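Local coordinates for exopolygalacturonase (Yersinia enterocolitica, PDB 2UVF), which hydrolyses polygalacturonate, the backbone of pectin, from its chain ends as a family 28 glycoside hydrolase, probably releasing digalacturonic acid in the periplasm, at residues A[181-184]-A[185-189]; A[119-123]-A[124-128]; A[324-327]-A[328-332]; A[312-315]-A[316-320]; A[282-285]-A[286-290]. All blocks are in the same frame, centred on the assembly; numbering follows the deposited sequence.

Contact 1: residues A[181-184]-A[185-189]; sequences DSCK and PGCRV
C187 sets SG between its own backbone N and carbonyl carbon (chi1 54°), and C183 turns its sulfur to meet it with a chi1 of -126°, well off a staggered position. The two sulfurs are bonded as a disulfide, C183 SG to C187 SG 2.0 Å, whose torsion about the S-S bond, 118°, is opened beyond the usual right angle and suggests some strain. The bridge joins residues four apart, with three residues between the cysteines, and is drawn over the mouth of a type II beta turn running from K184 to C187. P185 fills the second corner of that turn and G186 the third, with a positive phi and backbone angles that leave little room for a CB beside the preceding carbonyl oxygen. The turn closes through C187 N, which donates to K184 O at 3.1 Å. The same carbonyl oxygen also lies beside the bridge, with K184 O 3.1 Å from C187 SG. The C183 sulfur in turn rests on a methyl branch, C183 SG to V189 CG2 3.5 Å, which gives it an apolar neighbour in the strand. The loop takes over from helix 173-181 at S182 and passes into strand 187-191, one of the parallel strands of the beta-helix: V189 packs on L209 and C187 on M207 of strand 207-211, R188 pairs through its backbone with V157 of strand 156-158, and the R188 side chain reaches salt bridges with D49 and E50.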
loop_
_atom_site.group_PDB
_atom_site.type_symbol
_atom_site.label_atom_id
_atom_site.label_comp_id
_atom_site.label_asym_id
_atom_site.label_seq_id
_atom_site.Cartn_x
_atom_site.Cartn_y
_atom_site.Cartn_z
ATOM N N ASP A 181 20.566 7.560 -18.132
ATOM C CA ASP A 181 21.393 6.792 -19.071
ATOM C C ASP A 181 22.877 6.886 -18.700
ATOM O O ASP A 181 23.567 5.869 -18.628
ATOM C CB ASP A 181 21.164 7.250 -20.518
ATOM C CG ASP A 181 19.856 6.747 -21.101
ATOM O OD1 ASP A 181 19.365 5.680 -20.672
ATOM O OD2 ASP A 181 19.319 7.422 -22.010
ATOM N N SER A 182 23.342 8.106 -18.434
ATOM C CA SER A 182 24.739 8.365 -18.066
ATOM C C SER A 182 25.035 7.989 -16.618
ATOM O O SER A 182 25.713 8.736 -15.904
ATOM C CB SER A 182 25.081 9.842 -18.290
ATOM O OG SER A 182 24.778 10.623 -17.144
ATOM N N CYS A 183 24.539 6.829 -16.193
ATOM C CA CYS A 183 24.573 6.450 -14.781
ATOM C C CYS A 183 25.424 5.198 -14.548
ATOM O O CYS A 183 25.114 4.123 -15.072
ATOM C CB CYS A 183 23.142 6.221 -14.274
ATOM S SG CYS A 183 22.655 7.170 -12.796
ATOM N N LYS A 184 26.497 5.348 -13.770
ATOM C CA LYS A 184 27.287 4.211 -13.296
ATOM C C LYS A 184 26.503 3.485 -12.198
ATOM O O LYS A 184 25.676 4.114 -11.536
ATOM C CB LYS A 184 28.637 4.694 -12.743
ATOM C CG LYS A 184 29.728 4.904 -13.792
ATOM C CD LYS A 184 31.046 5.394 -13.165
ATOM C CE LYS A 184 31.131 6.929 -13.128
ATOM N NZ LYS A 184 32.538 7.431 -13.069
ATOM N N PRO A 185 26.725 2.160 -12.019
ATOM C CA PRO A 185 26.141 1.433 -10.872
ATOM C C PRO A 185 26.458 2.052 -9.505
ATOM O O PRO A 185 27.628 2.191 -9.133
ATOM C CB PRO A 185 26.754 0.030 -10.997
ATOM C CG PRO A 185 27.014 -0.115 -12.456
ATOM C CD PRO A 185 27.468 1.245 -12.907
ATOM N N GLY A 186 25.402 2.418 -8.773
ATOM C CA GLY A 186 25.530 3.096 -7.482
ATOM C C GLY A 186 25.315 4.605 -7.518
ATOM O O GLY A 186 25.481 5.283 -6.497
ATOM N N CYS A 187 24.936 5.131 -8.686
ATOM C CA CYS A 187 24.655 6.554 -8.850
ATOM C C CYS A 187 23.458 7.013 -8.012
ATOM O O CYS A 187 22.715 6.198 -7.462
ATOM C CB CYS A 187 24.438 6.910 -10.337
ATOM S SG CYS A 187 23.171 5.941 -11.270
ATOM N N ARG A 188 23.306 8.329 -7.897
ATOM C CA ARG A 188 22.078 8.931 -7.419
ATOM C C ARG A 188 21.752 10.090 -8.354
ATOM O O ARG A 188 22.499 11.075 -8.414
ATOM C CB ARG A 188 22.222 9.408 -5.970
ATOM C CG ARG A 188 20.971 10.089 -5.405
ATOM C CD ARG A 188 21.222 10.692 -4.032
ATOM N NE ARG A 188 21.606 9.652 -3.088
ATOM C CZ ARG A 188 22.414 9.811 -2.042
ATOM N NH1 ARG A 188 22.964 10.992 -1.753
ATOM N NH2 ARG A 188 22.683 8.763 -1.277
ATOM N N VAL A 189 20.663 9.952 -9.111
ATOM C CA VAL A 189 20.180 11.032 -9.973
ATOM C C VAL A 189 19.369 12.012 -9.115
ATOM O O VAL A 189 18.436 11.598 -8.436
ATOM C CB VAL A 189 19.331 10.482 -11.152
ATOM C CG1 VAL A 189 18.867 11.599 -12.082
ATOM C CG2 VAL A 189 20.109 9.453 -11.925
#

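Contact 2: residues A[119-123]-A[124-128]; sequences GLKPE and TSYQF
L120 lies over one face of the Y126 ring, and the leucine and tyrosine side chains run antiparallel as they pass. The branch carbon does the touching: L120 CG sits 3.4 Å from Y126 CE2 and 3.6 Å from Y126 CZ, while L120 CB backs it up near the hydroxyl end. Y126 directs its CG anti to its carbonyl carbon (chi1 -59°), which sends the ring back along the loop that precedes the strand. There the phenol is met near the plane of the ring, at its edge, by a backbone amide, K121 N donating to Y126 OH at 3.2 Å with a nearly straight 163° at the hydrogen. One side chain is thus fixed twice, by carbon on a face and by an N-H at the rim. At the end of the loop, a type II beta turn from K121 to T124 leads into the strand. T124 OG1 faces back into it, 3.4 Å from K121 O, a weak bond that its proton may instead give to P122 O. T150 OG1 also bonds to K121 O and T124 N, and I53 of strand 53-58 packs on both L120 and Y126. A strand tyrosine reaching back to the backbone five residues earlier is a tyrosine corner, a hallmark of fibronectin type III and other Greek-key beta sandwiches.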
loop_
_atom_site.group_PDB
_atom_site.type_symbol
_atom_site.label_atom_id
_atom_site.label_comp_id
_atom_site.label_asym_id
_atom_site.label_seq_id
_atom_site.Cartn_x
_atom_site.Cartn_y
_atom_site.Cartn_z
ATOM N N GLY A 119 23.201 10.518 10.621
ATOM C CA GLY A 119 24.456 11.148 11.039
ATOM C C GLY A 119 25.624 10.180 11.133
ATOM O O GLY A 119 26.494 10.332 11.990
ATOM N N LEU A 120 25.621 9.177 10.257
ATOM C CA LEU A 120 26.667 8.157 10.202
ATOM C C LEU A 120 27.702 8.554 9.145
ATOM O O LEU A 120 27.559 9.588 8.478
ATOM C CB LEU A 120 26.060 6.786 9.880
ATOM C CG LEU A 120 25.436 5.825 10.909
ATOM C CD1 LEU A 120 24.957 6.480 12.201
ATOM C CD2 LEU A 120 24.303 5.049 10.238
ATOM N N LYS A 121 28.746 7.741 9.009
ATOM C CA LYS A 121 29.822 8.007 8.048
ATOM C C LYS A 121 29.848 6.929 6.968
ATOM O O LYS A 121 29.422 5.792 7.226
ATOM C CB LYS A 121 31.169 8.070 8.768
ATOM C CG LYS A 121 31.394 9.351 9.585
ATOM C CD LYS A 121 32.019 9.035 10.954
ATOM C CE LYS A 121 33.068 7.907 10.867
ATOM N NZ LYS A 121 33.639 7.561 12.200
ATOM N N PRO A 122 30.342 7.278 5.754
ATOM C CA PRO A 122 30.327 6.363 4.603
ATOM C C PRO A 122 31.102 5.075 4.854
ATOM O O PRO A 122 32.223 5.129 5.349
ATOM C CB PRO A 122 31.020 7.174 3.497
ATOM C CG PRO A 122 30.888 8.585 3.905
ATOM C CD PRO A 122 30.945 8.577 5.403
ATOM N N GLU A 123 30.493 3.932 4.547
ATOM C CA GLU A 123 31.213 2.646 4.478
ATOM C C GLU A 123 31.576 1.998 5.831
ATOM O O GLU A 123 32.415 1.094 5.886
ATOM C CB GLU A 123 32.477 2.824 3.631
ATOM C CG GLU A 123 32.677 1.782 2.553
ATOM C CD GLU A 123 33.318 2.373 1.311
ATOM O OE1 GLU A 123 33.489 3.619 1.257
ATOM O OE2 GLU A 123 33.636 1.592 0.391
ATOM N N THR A 124 30.926 2.440 6.908
ATOM C CA THR A 124 31.257 2.016 8.279
ATOM C C THR A 124 30.277 0.969 8.823
ATOM O O THR A 124 29.064 1.086 8.631
ATOM C CB THR A 124 31.283 3.251 9.236
ATOM O OG1 THR A 124 32.102 4.285 8.676
ATOM C CG2 THR A 124 31.798 2.882 10.634
ATOM N N SER A 125 30.807 -0.054 9.491
ATOM C CA SER A 125 29.980 -1.041 10.196
ATOM C C SER A 125 29.498 -0.499 11.547
ATOM O O SER A 125 30.240 0.216 12.233
ATOM C CB SER A 125 30.757 -2.336 10.431
ATOM O OG SER A 125 30.582 -3.248 9.366
ATOM N N TYR A 126 28.256 -0.844 11.908
ATOM C CA TYR A 126 27.661 -0.479 13.199
ATOM C C TYR A 126 26.847 -1.656 13.710
ATOM O O TYR A 126 26.176 -2.336 12.924
ATOM C CB TYR A 126 26.748 0.740 13.073
ATOM C CG TYR A 126 27.416 1.994 12.563
ATOM C CD1 TYR A 126 28.094 2.845 13.436
ATOM C CD2 TYR A 126 27.356 2.349 11.209
ATOM C CE1 TYR A 126 28.717 4.009 12.974
ATOM C CE2 TYR A 126 27.979 3.517 10.736
ATOM C CZ TYR A 126 28.656 4.339 11.628
ATOM O OH TYR A 126 29.273 5.499 11.200
ATOM N N GLN A 127 26.913 -1.905 15.014
ATOM C CA GLN A 127 26.091 -2.944 15.653
ATOM C C GLN A 127 24.859 -2.287 16.280
ATOM O O GLN A 127 24.902 -1.111 16.648
ATOM C CB GLN A 127 26.918 -3.736 16.679
ATOM C CG GLN A 127 26.247 -4.974 17.288
ATOM C CD GLN A 127 25.775 -4.759 18.736
ATOM O OE1 GLN A 127 25.405 -5.714 19.425
ATOM N NE2 GLN A 127 25.795 -3.509 19.200
ATOM N N PHE A 128 23.762 -3.040 16.369
ATOM C CA PHE A 128 22.475 -2.509 16.824
ATOM C C PHE A 128 21.708 -3.549 17.660
ATOM O O PHE A 128 21.629 -4.735 17.286
ATOM C CB PHE A 128 21.597 -2.084 15.625
ATOM C CG PHE A 128 22.147 -0.936 14.801
ATOM C CD1 PHE A 128 22.199 0.362 15.317
ATOM C CD2 PHE A 128 22.553 -1.146 13.479
ATOM C CE1 PHE A 128 22.691 1.434 14.544
ATOM C CE2 PHE A 128 23.036 -0.094 12.699
ATOM C CZ PHE A 128 23.108 1.197 13.226
#

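Contact 3: residues A[324-327]-A[328-332]; sequences NAYG and QRRSS
The guanidinium of R330 lies flat on one face of the Y326 ring, centres 3.9 Å apart and planes 19° from parallel, in a cation-pi stack at the C-terminal end of helix 322-328. Its NH2 branch makes the closest approach, R330 NH2 to Y326 CE2 3.4 Å, offset toward the rim of the ring, while NE hangs over the side of CD1 and CE1. The edge of the guanidinium is used as well, and by the same tyrosine: R330 NE donates to Y326 O at 2.8 Å, almost straight at 168°, lying in the carbonyl plane on a lone pair. R330 NH2 adds a weak second bond to that oxygen. Y326 points its ring anti to its backbone N (chi1 -166°), which carries it beside the bent arginine chain; the same residue also supplies the carbonyl. The last helical bonds run alongside, R329 N to A325 O at 3.1 Å and a weaker one from Q328 N to N324 O. Further out, R330 NH2 bonds to N379 OD1 and R330 NH1 to A353 O and N378 O, while Y326 OH meets N378 ND2. N379 lines the sugar pocket, so the stacked pair is consistent with a second shell that positions it. A water near the helix end donates to Y326 O at 2.9 Å and accepts from R330 N at 3.0 Å, bridging the carbonyl to the backbone amide of its own arginine partner.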
loop_
_atom_site.group_PDB
_atom_site.type_symbol
_atom_site.label_atom_id
_atom_site.label_comp_id
_atom_site.label_asym_id
_atom_site.label_seq_id
_atom_site.Cartn_x
_atom_site.Cartn_y
_atom_site.Cartn_z
ATOM N N ASN A 324 -13.062 0.421 -22.622
ATOM C CA ASN A 324 -11.680 -0.048 -22.692
ATOM C C ASN A 324 -10.627 1.056 -22.695
ATOM O O ASN A 324 -9.517 0.850 -22.205
ATOM C CB ASN A 324 -11.459 -0.966 -23.913
ATOM C CG ASN A 324 -11.967 -2.385 -23.687
ATOM O OD1 ASN A 324 -12.657 -2.948 -24.546
ATOM N ND2 ASN A 324 -11.634 -2.970 -22.536
ATOM N N ALA A 325 -10.960 2.201 -23.286
ATOM C CA ALA A 325 -10.029 3.313 -23.370
ATOM C C ALA A 325 -9.789 3.904 -21.967
ATOM O O ALA A 325 -8.654 4.146 -21.571
ATOM C CB ALA A 325 -10.541 4.371 -24.337
ATOM N N TYR A 326 -10.871 4.094 -21.230
ATOM C CA TYR A 326 -10.821 4.517 -19.834
ATOM C C TYR A 326 -10.164 3.483 -18.893
ATOM O O TYR A 326 -9.344 3.853 -18.023
ATOM C CB TYR A 326 -12.239 4.880 -19.365
ATOM C CG TYR A 326 -12.287 5.634 -18.061
ATOM C CD1 TYR A 326 -11.982 7.009 -18.004
ATOM C CD2 TYR A 326 -12.649 4.976 -16.869
ATOM C CE1 TYR A 326 -12.036 7.713 -16.769
ATOM C CE2 TYR A 326 -12.695 5.657 -15.647
ATOM C CZ TYR A 326 -12.380 7.016 -15.607
ATOM O OH TYR A 326 -12.443 7.663 -14.413
ATOM N N GLY A 327 -10.504 2.207 -19.076
ATOM C CA GLY A 327 -10.006 1.130 -18.226
ATOM C C GLY A 327 -8.558 0.702 -18.422
ATOM O O GLY A 327 -7.939 0.126 -17.502
ATOM N N GLN A 328 -7.998 0.970 -19.604
ATOM C CA GLN A 328 -6.678 0.428 -19.943
ATOM C C GLN A 328 -5.618 1.443 -20.370
ATOM O O GLN A 328 -4.427 1.188 -20.247
ATOM C CB GLN A 328 -6.801 -0.685 -21.017
ATOM C CG GLN A 328 -7.801 -1.802 -20.715
ATOM C CD GLN A 328 -7.524 -2.537 -19.395
ATOM O OE1 GLN A 328 -8.434 -3.016 -18.755
ATOM N NE2 GLN A 328 -6.279 -2.618 -19.004
ATOM N N ARG A 329 -6.046 2.594 -20.857
ATOM C CA ARG A 329 -5.136 3.474 -21.584
ATOM C C ARG A 329 -4.692 4.757 -20.856
ATOM O O ARG A 329 -3.978 5.575 -21.431
ATOM C CB ARG A 329 -5.701 3.789 -22.983
ATOM C CG ARG A 329 -6.079 2.552 -23.835
ATOM C CD ARG A 329 -4.863 1.840 -24.366
ATOM N NE ARG A 329 -3.961 2.804 -24.989
ATOM C CZ ARG A 329 -2.653 2.632 -25.119
ATOM N NH1 ARG A 329 -2.065 1.519 -24.668
ATOM N NH2 ARG A 329 -1.925 3.583 -25.706
ATOM N N ARG A 330 -5.074 4.922 -19.590
ATOM C CA ARG A 330 -4.521 6.028 -18.764
ATOM C C ARG A 330 -3.219 5.570 -18.120
ATOM O O ARG A 330 -3.141 4.446 -17.643
ATOM C CB ARG A 330 -5.504 6.430 -17.669
ATOM C CG ARG A 330 -6.867 6.806 -18.171
ATOM C CD ARG A 330 -7.788 7.180 -17.037
ATOM N NE ARG A 330 -8.531 6.043 -16.502
ATOM C CZ ARG A 330 -8.816 5.873 -15.211
ATOM N NH1 ARG A 330 -8.379 6.750 -14.298
ATOM N NH2 ARG A 330 -9.513 4.821 -14.827
ATOM N N SER A 331 -2.200 6.428 -18.128
ATOM C CA SER A 331 -0.918 6.128 -17.485
ATOM C C SER A 331 -0.985 6.142 -15.947
ATOM O O SER A 331 -1.393 7.134 -15.337
ATOM C CB SER A 331 0.157 7.129 -17.935
ATOM O OG SER A 331 0.755 6.779 -19.189
ATOM N N SER A 332 -0.580 5.032 -15.337
ATOM C CA SER A 332 -0.331 4.973 -13.897
ATOM C C SER A 332 0.867 5.838 -13.539
ATOM O O SER A 332 1.623 6.281 -14.422
ATOM C CB SER A 332 -0.072 3.534 -13.456
ATOM O OG SER A 332 -1.279 2.822 -13.476
HETATM O O HOH W 1 -6.556 3.065 -17.706
#

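Contact 4: residues A[312-315]-A[316-320]; sequences VEKA and VSDGM
K314 O is gripped by two donors arriving from the same face of its carbonyl plane, S317 OG at 3.0 Å and D318 N at 3.2 Å. S317 can do this because its hydroxyl stands between its own backbone N and carbonyl carbon (chi1 59°), folding back onto the preceding turn. The next carbonyl, A315 O, takes M320 N at 3.2 Å and also a weak bond from D318 N, which it shares with K314 O. M320 CB and CG lie against that oxygen, and the thioether follows, M320 SD reaching to within 4.3 Å of A315 CB. K314 and D318 pass each other at a slant, their charged ends near but beyond a salt bridge, K314 NZ to D318 OD2 4.3 Å. Regular helical bonds from V316 N to V312 O and from S317 N to E313 O continue the helix in the preceding turn. Outside this shell, A325 of helix 322-328 packs on V312, A315 and V316, and R329 lies against A315 and M320; V312 and A315 are the buried positions, while E313, K314, S317 and D318 are exposed. G319 leaves the helix with positive phi, and its weak bond to V316 O joins the 6-to-1 bond from M320 N to A315 O: the C-terminal Schellman motif that ends helix 307-317.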
loop_
_atom_site.group_PDB
_atom_site.type_symbol
_atom_site.label_atom_id
_atom_site.label_comp_id
_atom_site.label_asym_id
_atom_site.label_seq_id
_atom_site.Cartn_x
_atom_site.Cartn_y
_atom_site.Cartn_z
ATOM N N VAL A 312 -7.621 9.085 -23.077
ATOM C CA VAL A 312 -8.903 8.447 -23.444
ATOM C C VAL A 312 -9.397 8.925 -24.828
ATOM O O VAL A 312 -9.794 8.114 -25.661
ATOM C CB VAL A 312 -10.001 8.572 -22.326
ATOM C CG1 VAL A 312 -11.322 7.964 -22.753
ATOM C CG2 VAL A 312 -9.518 7.933 -21.023
ATOM N N GLU A 313 -9.336 10.229 -25.081
ATOM C CA GLU A 313 -9.661 10.770 -26.404
ATOM C C GLU A 313 -8.782 10.182 -27.541
ATOM O O GLU A 313 -9.285 9.843 -28.599
ATOM C CB GLU A 313 -9.629 12.304 -26.374
ATOM C CG GLU A 313 -10.684 12.882 -25.388
ATOM C CD GLU A 313 -10.768 14.406 -25.378
ATOM O OE1 GLU A 313 -9.851 15.063 -25.932
ATOM O OE2 GLU A 313 -11.756 14.936 -24.806
ATOM N N LYS A 314 -7.484 10.033 -27.293
ATOM C CA LYS A 314 -6.579 9.430 -28.266
ATOM C C LYS A 314 -6.893 7.948 -28.530
ATOM O O LYS A 314 -6.920 7.512 -29.680
ATOM C CB LYS A 314 -5.119 9.626 -27.848
ATOM C CG LYS A 314 -4.142 8.809 -28.678
ATOM C CD LYS A 314 -2.755 9.418 -28.727
ATOM C CE LYS A 314 -2.004 8.909 -29.959
ATOM N NZ LYS A 314 -2.580 9.476 -31.242
ATOM N N ALA A 315 -7.135 7.186 -27.463
ATOM C CA ALA A 315 -7.476 5.767 -27.556
ATOM C C ALA A 315 -8.758 5.515 -28.365
ATOM O O ALA A 315 -8.817 4.562 -29.152
ATOM C CB ALA A 315 -7.611 5.176 -26.172
ATOM N N VAL A 316 -9.768 6.363 -28.157
ATOM C CA VAL A 316 -11.076 6.272 -28.831
ATOM C C VAL A 316 -11.025 6.579 -30.363
ATOM O O VAL A 316 -11.702 5.920 -31.167
ATOM C CB VAL A 316 -12.132 7.145 -28.079
ATOM C CG1 VAL A 316 -13.372 7.431 -28.931
ATOM C CG2 VAL A 316 -12.550 6.467 -26.766
ATOM N N SER A 317 -10.211 7.562 -30.753
ATOM C CA SER A 317 -10.053 7.915 -32.158
ATOM C C SER A 317 -9.275 6.835 -32.897
ATOM O O SER A 317 -9.428 6.674 -34.112
ATOM C CB SER A 317 -9.398 9.286 -32.316
ATOM O OG SER A 317 -8.130 9.317 -31.703
ATOM N N ASP A 318 -8.487 6.078 -32.132
ATOM C CA ASP A 318 -7.725 4.923 -32.604
ATOM C C ASP A 318 -8.519 3.620 -32.661
ATOM O O ASP A 318 -8.006 2.600 -33.128
ATOM C CB ASP A 318 -6.505 4.694 -31.709
ATOM C CG ASP A 318 -5.481 5.777 -31.831
ATOM O OD1 ASP A 318 -5.729 6.770 -32.558
ATOM O OD2 ASP A 318 -4.426 5.644 -31.187
ATOM N N GLY A 319 -9.750 3.638 -32.173
ATOM C CA GLY A 319 -10.649 2.525 -32.393
ATOM C C GLY A 319 -11.272 1.866 -31.188
ATOM O O GLY A 319 -12.250 1.131 -31.343
ATOM N N MET A 320 -10.728 2.130 -29.996
ATOM C CA MET A 320 -11.229 1.524 -28.746
ATOM C C MET A 320 -12.580 2.074 -28.403
ATOM O O MET A 320 -12.850 3.233 -28.681
ATOM C CB MET A 320 -10.311 1.851 -27.578
ATOM C CG MET A 320 -8.917 1.318 -27.691
ATOM S SD MET A 320 -8.178 0.932 -26.070
ATOM C CE MET A 320 -6.631 0.297 -26.700
#

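Contact 5: residues A[282-285]-A[286-290]; sequences ITDE and LGRSL. With SO4 (sulfate ion), chain G.
D284 packs its carboxylate into the bend of a beta hairpin, strands 280-283 and 289-293, and takes two amides there on one oxygen. L286 N bonds to D284 OD1 at 2.9 Å, as in an Asx turn, and R288 N bonds to D284 OD1 at 3.0 Å, the two meeting it from opposite faces of the carboxylate. The aspartate reaches inward because its CG lies between the backbone N and the carbonyl carbon (chi1 79°). A type I beta turn from D284 to G287 is closed by G287 N to D284 O at 2.8 Å, and a short, straight bond from D284 N to R288 O, 2.6 Å and 177°, completes the hairpin neck. With G287 at positive phi this is a type I turn with a G1 beta bulge. Packing is tight here: T283 CG2 presses on G287 CA at 3.5 Å. Further along the strands, I282 and L290 form a hydrogen-bonded antiparallel pair, and their side chains meet on the face that includes the buried L290, I282 CG1 to L290 CB 4.0 Å; T283 and S289 occupy the opposite, exposed face. Y94 of helix 92-100 bonds to D284 OD2, and Y430 and R432 hold the carboxylate of E285. The arginine side is looser. R288 starts alongside the aspartate but runs on extended to the solvent side, with L286 CD2 over one face of its guanidinium. A sulfate probably from the crystallisation liquor, also bonded by Y94 OH, is met there, R288 NH1 donating to sulfate O2 at 3.2 Å.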
loop_
_atom_site.group_PDB
_atom_site.type_symbol
_atom_site.label_atom_id
_atom_site.label_comp_id
_atom_site.label_asym_id
_atom_site.label_seq_id
_atom_site.Cartn_x
_atom_site.Cartn_y
_atom_site.Cartn_z
ATOM N N ILE A 282 -8.683 20.936 0.809
ATOM C CA ILE A 282 -9.317 20.962 2.129
ATOM C C ILE A 282 -8.223 21.178 3.205
ATOM O O ILE A 282 -7.031 21.061 2.909
ATOM C CB ILE A 282 -10.167 19.679 2.425
ATOM C CG1 ILE A 282 -9.339 18.412 2.305
ATOM C CG2 ILE A 282 -11.446 19.633 1.542
ATOM C CD1 ILE A 282 -9.920 17.218 3.016
ATOM N N THR A 283 -8.626 21.543 4.418
ATOM C CA THR A 283 -7.728 21.581 5.573
ATOM C C THR A 283 -7.960 20.267 6.341
ATOM O O THR A 283 -9.100 19.965 6.675
ATOM C CB THR A 283 -8.023 22.821 6.470
ATOM O OG1 THR A 283 -7.727 24.021 5.741
ATOM C CG2 THR A 283 -7.197 22.806 7.795
ATOM N N ASP A 284 -6.903 19.496 6.599
ATOM C CA ASP A 284 -7.059 18.199 7.302
ATOM C C ASP A 284 -7.132 18.291 8.833
ATOM O O ASP A 284 -7.213 19.388 9.381
ATOM C CB ASP A 284 -6.081 17.106 6.792
ATOM C CG ASP A 284 -4.655 17.229 7.349
ATOM O OD1 ASP A 284 -4.432 17.873 8.408
ATOM O OD2 ASP A 284 -3.746 16.631 6.719
ATOM N N GLU A 285 -7.147 17.141 9.499
ATOM C CA GLU A 285 -7.381 17.031 10.954
ATOM C C GLU A 285 -6.182 17.524 11.806
ATOM O O GLU A 285 -6.325 17.818 12.996
ATOM C CB GLU A 285 -7.802 15.584 11.341
ATOM C CG GLU A 285 -6.797 14.470 10.971
ATOM C CD GLU A 285 -6.954 13.927 9.548
ATOM O OE1 GLU A 285 -7.664 14.558 8.723
ATOM O OE2 GLU A 285 -6.380 12.850 9.257
ATOM N N LEU A 286 -5.006 17.580 11.190
ATOM C CA LEU A 286 -3.853 18.291 11.743
ATOM C C LEU A 286 -3.816 19.776 11.361
ATOM O O LEU A 286 -2.923 20.521 11.792
ATOM C CB LEU A 286 -2.564 17.614 11.272
ATOM C CG LEU A 286 -1.756 16.823 12.296
ATOM C CD1 LEU A 286 -2.623 16.081 13.207
ATOM C CD2 LEU A 286 -0.773 15.929 11.620
ATOM N N GLY A 287 -4.771 20.190 10.535
ATOM C CA GLY A 287 -4.831 21.541 9.997
ATOM C C GLY A 287 -3.887 21.749 8.834
ATOM O O GLY A 287 -3.540 22.867 8.512
ATOM N N ARG A 288 -3.444 20.658 8.214
ATOM C CA ARG A 288 -2.560 20.727 7.046
ATOM C C ARG A 288 -3.434 20.741 5.803
ATOM O O ARG A 288 -4.594 20.347 5.862
ATOM C CB ARG A 288 -1.594 19.543 7.036
ATOM C CG ARG A 288 -0.677 19.496 8.272
ATOM C CD ARG A 288 0.444 18.556 8.025
ATOM N NE ARG A 288 1.213 18.341 9.229
ATOM C CZ ARG A 288 2.134 17.392 9.357
ATOM N NH1 ARG A 288 2.377 16.575 8.340
ATOM N NH2 ARG A 288 2.813 17.263 10.493
ATOM N N SER A 289 -2.906 21.235 4.692
ATOM C CA SER A 289 -3.682 21.267 3.448
ATOM C C SER A 289 -3.555 19.936 2.682
ATOM O O SER A 289 -2.445 19.419 2.513
ATOM C CB SER A 289 -3.208 22.422 2.575
ATOM O OG SER A 289 -2.172 21.983 1.710
ATOM N N LEU A 290 -4.695 19.380 2.262
ATOM C CA LEU A 290 -4.728 18.239 1.329
ATOM C C LEU A 290 -5.306 18.633 -0.020
ATOM O O LEU A 290 -6.374 19.258 -0.056
ATOM C CB LEU A 290 -5.611 17.126 1.882
ATOM C CG LEU A 290 -5.042 16.240 2.961
ATOM C CD1 LEU A 290 -6.145 15.328 3.417
ATOM C CD2 LEU A 290 -3.855 15.453 2.416
HETATM S S SO4 G . 0.648 14.954 5.059
HETATM O O1 SO4 G . 2.094 14.726 5.124
HETATM O O2 SO4 G . 0.325 16.132 5.860
HETATM O O3 SO4 G . 0.166 15.164 3.694
HETATM O O4 SO4 G . -0.019 13.774 5.586
#

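Contacts 3 and 4 belong together: they end successive helices that touch through A325 on A315 and R329 on M320, their centres about 10 Å apart. Contact 4 is mostly exposed backbone capping, whereas contact 3 buries an arginine stack near the sugar pocket. Contacts 1, 2 and 5 are all bends leading into strands, yet each is fastened differently: a covalent sulfur bridge at a beta-helix strand, partly buried through C187 and V189; a tyrosine held to backbone on the surface of the fibronectin-like domain; and an aspartate gathering amides in a hairpin, partly buried through D284 and L290. Contacts 2 and 4 lie farthest apart, about 54 Å between centres.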